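Local coordinates for molybdopterin molybdotransferase (PDB 1UZ5), which probably catalyses the insertion of molybdate into adenylyl-molybdopterin, yielding Mo-molybdopterin and AMP in molybdenum cofactor biosynthesis, at residues Ile186-Glu191 with Gly227-Asp232; Glu191-Gly196 with Gln203-Asn208. All coordinates share one frame; numbering follows the deposited sequence.

Contact 1: Ile186-Glu191 with Gly227-Asp232; sequences ISTGNE and GVARDD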
loop_
_atom_site.group_PDB
_atom_site.type_symbol
_atom_site.label_atom_id
_atom_site.label_comp_id
_atom_site.label_asym_id
_atom_site.label_seq_id
_atom_site.Cartn_x
_atom_site.Cartn_y
_atom_site.Cartn_z
ATOM N N ILE A 186 16.563 -6.040 -17.384
ATOM C CA ILE A 186 17.211 -6.643 -18.546
ATOM C C ILE A 186 17.000 -8.162 -18.589
ATOM O O ILE A 186 17.054 -8.829 -17.558
ATOM C CB ILE A 186 18.741 -6.382 -18.520
ATOM C CG1 ILE A 186 19.020 -4.889 -18.703
ATOM C CG2 ILE A 186 19.440 -7.208 -19.610
ATOM C CD1 ILE A 186 20.456 -4.489 -18.369
ATOM N N SER A 187 16.746 -8.695 -19.784
ATOM C CA SER A 187 16.592 -10.144 -19.969
ATOM C C SER A 187 17.801 -10.616 -20.783
ATOM O O SER A 187 18.117 -10.033 -21.821
ATOM C CB SER A 187 15.300 -10.472 -20.725
ATOM O OG SER A 187 14.163 -10.269 -19.900
ATOM N N THR A 188 18.485 -11.655 -20.316
ATOM C CA THR A 188 19.664 -12.150 -21.031
ATOM C C THR A 188 19.516 -13.590 -21.515
ATOM O O THR A 188 19.039 -14.459 -20.786
ATOM C CB THR A 188 20.934 -12.071 -20.155
ATOM O OG1 THR A 188 20.796 -12.938 -19.025
ATOM C CG2 THR A 188 21.160 -10.648 -19.670
ATOM N N GLY A 189 19.939 -13.829 -22.751
ATOM C CA GLY A 189 19.858 -15.160 -23.329
ATOM C C GLY A 189 19.876 -15.088 -24.841
ATOM O O GLY A 189 19.166 -14.275 -25.439
ATOM N N ASN A 190 20.685 -15.936 -25.471
ATOM C CA ASN A 190 20.770 -15.938 -26.926
ATOM C C ASN A 190 19.500 -16.473 -27.571
ATOM O O ASN A 190 19.252 -16.248 -28.755
ATOM C CB ASN A 190 21.973 -16.763 -27.394
ATOM C CG ASN A 190 23.289 -16.195 -26.908
ATOM O OD1 ASN A 190 23.496 -14.978 -26.921
ATOM N ND2 ASN A 190 24.192 -17.073 -26.484
ATOM N N GLU A 191 18.681 -17.171 -26.790
ATOM C CA GLU A 191 17.437 -17.728 -27.320
ATOM C C GLU A 191 16.248 -16.775 -27.172
ATOM O O GLU A 191 15.191 -16.995 -27.767
ATOM C CB GLU A 191 17.102 -19.046 -26.606
ATOM C CG GLU A 191 16.451 -18.877 -25.233
ATOM C CD GLU A 191 17.437 -18.544 -24.123
ATOM O OE1 GLU A 191 18.508 -17.967 -24.410
ATOM O OE2 GLU A 191 17.127 -18.853 -22.951
ATOM N N GLY A 227 15.263 -4.147 -22.418
ATOM C CA GLY A 227 15.338 -5.019 -23.576
ATOM C C GLY A 227 16.089 -6.316 -23.326
ATOM O O GLY A 227 16.396 -6.676 -22.188
ATOM N N VAL A 228 16.394 -7.016 -24.411
ATOM C CA VAL A 228 17.088 -8.294 -24.345
ATOM C C VAL A 228 18.574 -8.192 -24.677
ATOM O O VAL A 228 18.952 -7.590 -25.674
ATOM C CB VAL A 228 16.436 -9.298 -25.331
ATOM C CG1 VAL A 228 17.227 -10.601 -25.360
ATOM C CG2 VAL A 228 14.991 -9.551 -24.927
ATOM N N ALA A 229 19.414 -8.796 -23.847
ATOM C CA ALA A 229 20.853 -8.789 -24.093
ATOM C C ALA A 229 21.358 -10.183 -24.492
ATOM O O ALA A 229 20.992 -11.186 -23.874
ATOM C CB ALA A 229 21.593 -8.320 -22.849
ATOM N N ARG A 230 22.194 -10.245 -25.526
ATOM C CA ARG A 230 22.774 -11.516 -25.956
ATOM C C ARG A 230 23.689 -11.973 -24.824
ATOM O O ARG A 230 24.172 -11.153 -24.042
ATOM C CB ARG A 230 23.598 -11.325 -27.230
ATOM C CG ARG A 230 22.780 -11.050 -28.482
ATOM C CD ARG A 230 22.229 -12.336 -29.074
ATOM N NE ARG A 230 23.297 -13.216 -29.548
ATOM C CZ ARG A 230 23.100 -14.427 -30.067
ATOM N NH1 ARG A 230 21.871 -14.912 -30.183
ATOM N NH2 ARG A 230 24.134 -15.153 -30.470
ATOM N N ASP A 231 23.932 -13.274 -24.729
ATOM C CA ASP A 231 24.793 -13.783 -23.671
ATOM C C ASP A 231 26.284 -13.626 -23.988
ATOM O O ASP A 231 27.013 -14.612 -24.082
ATOM C CB ASP A 231 24.469 -15.254 -23.387
ATOM C CG ASP A 231 25.179 -15.777 -22.150
ATOM O OD1 ASP A 231 25.043 -15.152 -21.078
ATOM O OD2 ASP A 231 25.867 -16.815 -22.245
ATOM N N ASP A 232 26.728 -12.382 -24.159
ATOM C CA ASP A 232 28.136 -12.102 -24.433
ATOM C C ASP A 232 28.542 -10.759 -23.817
ATOM O O ASP A 232 27.689 -9.921 -23.514
ATOM C CB ASP A 232 28.415 -12.122 -25.945
ATOM C CG ASP A 232 27.808 -10.946 -26.674
ATOM O OD1 ASP A 232 28.222 -9.800 -26.407
ATOM O OD2 ASP A 232 26.921 -11.169 -27.524
#
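One edge of the six-stranded mixed sheet of the probable molybdopterin-binding domain is formed here, where Ser187 and Thr188 of strand 182-188 pair in parallel with Val228 and Ala229 of the outermost strand 222-229. Three backbone bonds join them: Ser187 N to Gly227 O (3.2 Å), Ala229 N to Ser187 O (2.7 Å) and Gly189 N to Ala229 O (3.1 Å). The Thr188 and Val228 CA-H groups add C-H...O contacts to the carbonyls of Ala229 and Ser187. On one face of the sheet, Ala229 CB touches two methyls, 4.0 Å from both Ile186 CG2 and Thr188 CG2; helix 233-246 lies over this face through Leu236 and Leu239. With Thr188 OG1 between the backbone N and the carbonyl carbon (chi1 64°), CG2 is left anti to the carbonyl carbon, where it meets Ala229 CB; OG1 bonds to Ser253 O of strand 249-253. The other face carries Ser187 and Val228, and Ser187 OG is hydrogen-bonded to Asp206 OD1. Beyond the strands Gly189 adopts backbone angles that would jam a CB against the preceding carbonyl, and the chain turns to bring in Asn190. Asn190 OD1 accepts Asp231 N at 2.8 Å, with the donor 45° out of the amide carbonyl plane. The same oxygen lies over the centre of one guanidinium face of Arg230, 3.1 Å above its plane, and the positive charge would probably polarise the amide. The Arg230 chain, bent at chi2 and chi3, crosses Asn190 at about a right angle, with amide and guanidinium planes 38° apart. Two adjacent parallel strands joined through helix 208-219 form a beta-alpha-beta crossover, as in the alpha/beta fold of MoCF-biosynthesis domains.

Contact 2: Glu191-Gly196 with Gln203-Asn208; sequences EIVPPG and QIYDIN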
loop_
_atom_site.group_PDB
_atom_site.type_symbol
_atom_site.label_atom_id
_atom_site.label_comp_id
_atom_site.label_asym_id
_atom_site.label_seq_id
_atom_site.Cartn_x
_atom_site.Cartn_y
_atom_site.Cartn_z
ATOM N N GLU A 191 18.681 -17.171 -26.790
ATOM C CA GLU A 191 17.437 -17.728 -27.320
ATOM C C GLU A 191 16.248 -16.775 -27.172
ATOM O O GLU A 191 15.191 -16.995 -27.767
ATOM C CB GLU A 191 17.102 -19.046 -26.606
ATOM C CG GLU A 191 16.451 -18.877 -25.233
ATOM C CD GLU A 191 17.437 -18.544 -24.123
ATOM O OE1 GLU A 191 18.508 -17.967 -24.410
ATOM O OE2 GLU A 191 17.127 -18.853 -22.951
ATOM N N ILE A 192 16.418 -15.709 -26.396
ATOM C CA ILE A 192 15.317 -14.782 -26.153
ATOM C C ILE A 192 15.093 -13.651 -27.149
ATOM O O ILE A 192 16.030 -12.992 -27.579
ATOM C CB ILE A 192 15.441 -14.152 -24.744
ATOM C CG1 ILE A 192 15.487 -15.260 -23.691
ATOM C CG2 ILE A 192 14.249 -13.226 -24.472
ATOM C CD1 ILE A 192 15.738 -14.762 -22.288
ATOM N N VAL A 193 13.829 -13.438 -27.512
ATOM C CA VAL A 193 13.453 -12.348 -28.410
ATOM C C VAL A 193 12.224 -11.645 -27.815
ATOM O O VAL A 193 11.428 -12.259 -27.097
ATOM C CB VAL A 193 13.115 -12.847 -29.840
ATOM C CG1 VAL A 193 14.283 -13.653 -30.390
ATOM C CG2 VAL A 193 11.842 -13.671 -29.833
ATOM N N PRO A 194 12.067 -10.340 -28.083
ATOM C CA PRO A 194 10.920 -9.588 -27.553
ATOM C C PRO A 194 9.601 -10.012 -28.205
ATOM O O PRO A 194 9.575 -10.396 -29.377
ATOM C CB PRO A 194 11.276 -8.136 -27.883
ATOM C CG PRO A 194 12.784 -8.146 -27.945
ATOM C CD PRO A 194 13.057 -9.429 -28.685
ATOM N N PRO A 195 8.485 -9.943 -27.459
ATOM C CA PRO A 195 7.212 -10.341 -28.068
ATOM C C PRO A 195 6.918 -9.468 -29.283
ATOM O O PRO A 195 7.478 -8.381 -29.423
ATOM C CB PRO A 195 6.209 -10.139 -26.934
ATOM C CG PRO A 195 6.801 -8.994 -26.173
ATOM C CD PRO A 195 8.270 -9.361 -26.123
ATOM N N GLY A 196 6.051 -9.945 -30.168
ATOM C CA GLY A 196 5.730 -9.173 -31.354
ATOM C C GLY A 196 6.590 -9.583 -32.535
ATOM O O GLY A 196 6.149 -9.526 -33.685
ATOM N N GLN A 203 14.247 -20.208 -30.808
ATOM C CA GLN A 203 14.074 -18.999 -29.998
ATOM C C GLN A 203 12.779 -19.043 -29.189
ATOM O O GLN A 203 11.838 -19.769 -29.530
ATOM C CB GLN A 203 14.035 -17.765 -30.894
ATOM C CG GLN A 203 15.266 -17.558 -31.761
ATOM C CD GLN A 203 15.101 -16.372 -32.699
ATOM O OE1 GLN A 203 14.038 -16.187 -33.299
ATOM N NE2 GLN A 203 16.150 -15.568 -32.835
ATOM N N ILE A 204 12.737 -18.269 -28.112
ATOM C CA ILE A 204 11.538 -18.182 -27.285
ATOM C C ILE A 204 11.293 -16.700 -26.965
ATOM O O ILE A 204 12.167 -15.859 -27.168
ATOM C CB ILE A 204 11.689 -18.960 -25.972
ATOM C CG1 ILE A 204 12.863 -18.407 -25.172
ATOM C CG2 ILE A 204 11.898 -20.453 -26.263
ATOM C CD1 ILE A 204 12.956 -18.979 -23.773
ATOM N N TYR A 205 10.104 -16.384 -26.470
ATOM C CA TYR A 205 9.768 -15.004 -26.128
ATOM C C TYR A 205 10.109 -14.686 -24.683
ATOM O O TYR A 205 10.043 -15.553 -23.812
ATOM C CB TYR A 205 8.276 -14.756 -26.354
ATOM C CG TYR A 205 7.881 -14.715 -27.801
ATOM C CD1 TYR A 205 8.324 -13.692 -28.633
ATOM C CD2 TYR A 205 7.046 -15.695 -28.341
ATOM C CE1 TYR A 205 7.942 -13.642 -29.969
ATOM C CE2 TYR A 205 6.660 -15.654 -29.670
ATOM C CZ TYR A 205 7.107 -14.625 -30.478
ATOM O OH TYR A 205 6.711 -14.578 -31.793
ATOM N N ASP A 206 10.466 -13.435 -24.426
ATOM C CA ASP A 206 10.786 -13.014 -23.071
ATOM C C ASP A 206 9.563 -13.179 -22.188
ATOM O O ASP A 206 8.436 -12.989 -22.639
ATOM C CB ASP A 206 11.190 -11.537 -23.036
ATOM C CG ASP A 206 11.208 -10.977 -21.623
ATOM O OD1 ASP A 206 12.104 -11.368 -20.849
ATOM O OD2 ASP A 206 10.318 -10.159 -21.280
ATOM N N ILE A 207 9.785 -13.545 -20.934
ATOM C CA ILE A 207 8.689 -13.661 -19.992
ATOM C C ILE A 207 9.033 -12.929 -18.694
ATOM O O ILE A 207 8.176 -12.264 -18.104
ATOM C CB ILE A 207 8.345 -15.132 -19.668
ATOM C CG1 ILE A 207 7.199 -15.168 -18.651
ATOM C CG2 ILE A 207 9.573 -15.860 -19.140
ATOM C CD1 ILE A 207 6.663 -16.559 -18.357
ATOM N N ASN A 208 10.285 -13.037 -18.259
ATOM C CA ASN A 208 10.716 -12.397 -17.018
ATOM C C ASN A 208 10.798 -10.872 -17.062
ATOM O O ASN A 208 10.550 -10.210 -16.059
ATOM C CB ASN A 208 12.068 -12.949 -16.569
ATOM C CG ASN A 208 12.004 -14.415 -16.194
ATOM O OD1 ASN A 208 11.037 -14.871 -15.589
ATOM N ND2 ASN A 208 13.043 -15.159 -16.539
#
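Glu191 O is approached by two neighbours of the other segment: Ile204 N donates a hydrogen bond of 2.8 Å, and the CA-H of Gln203 adds a C-H...O contact. The pairing continues with Val193 N to Ile204 O (3.0 Å) and Asp206 N to Val193 O (3.1 Å), which makes 192-193 and 204-205 a short parallel sheet. On the Ile192-Ile204 face, Glu191 and Ile204 run side by side, pointing the same way, with Glu191 CG 3.6 Å from Ile204 CG1. Ile192 CG2, anti to the backbone N, reaches Asp206 CB at 3.8 Å. The other face belongs to Val193, whose two methyls divide the work. Val193 CG1 rests against the Gln203 amide, 3.6 Å from NE2, while CG2 touches Tyr205 CD1 at 3.7 Å. An alanine in place of Val193 would remove both methyls and would probably leave a gap between the Gln203 amide and the Tyr205 ring, with less to hold the amide. Pro194 O, which also accepts Asn197 ND2, lies at the ring edge, in plane, 3.6 Å from Tyr205 CD1, and Pro195 CA comes in obliquely. The polar ends find partners nearby: Gln203 OE1 takes Lys200 N, and Tyr205 OH bonds to Asn197 O. In this two-stranded parallel sheet at the surface, backbone bonds thus set the alignment, while apolar contacts and polar anchors at the side-chain ends hold the flanking groups.

Along the chain the order is 186-191, 191-196, 203-208, 227-232, with Glu191 shared, so contact 2 falls within the connection between the two strands of contact 1. Their centres are 9 Å apart. The two-stranded sheet of contact 2 is a separate element from the six-stranded one, inserted between strand 182-188 and helix 208-219. The two meet where Ser187 OG lies 2.5 Å from Asp206 OD1 and where Val228 CG1 packs 3.5 Å from Ile192 O. Asp206 OD1 and OD2 also accept Gly209 N and Arg210 N, which ties the end of strand 204-205 to the first turn of helix 208-219. Both sheets are thereby joined within one probable molybdopterin-binding domain.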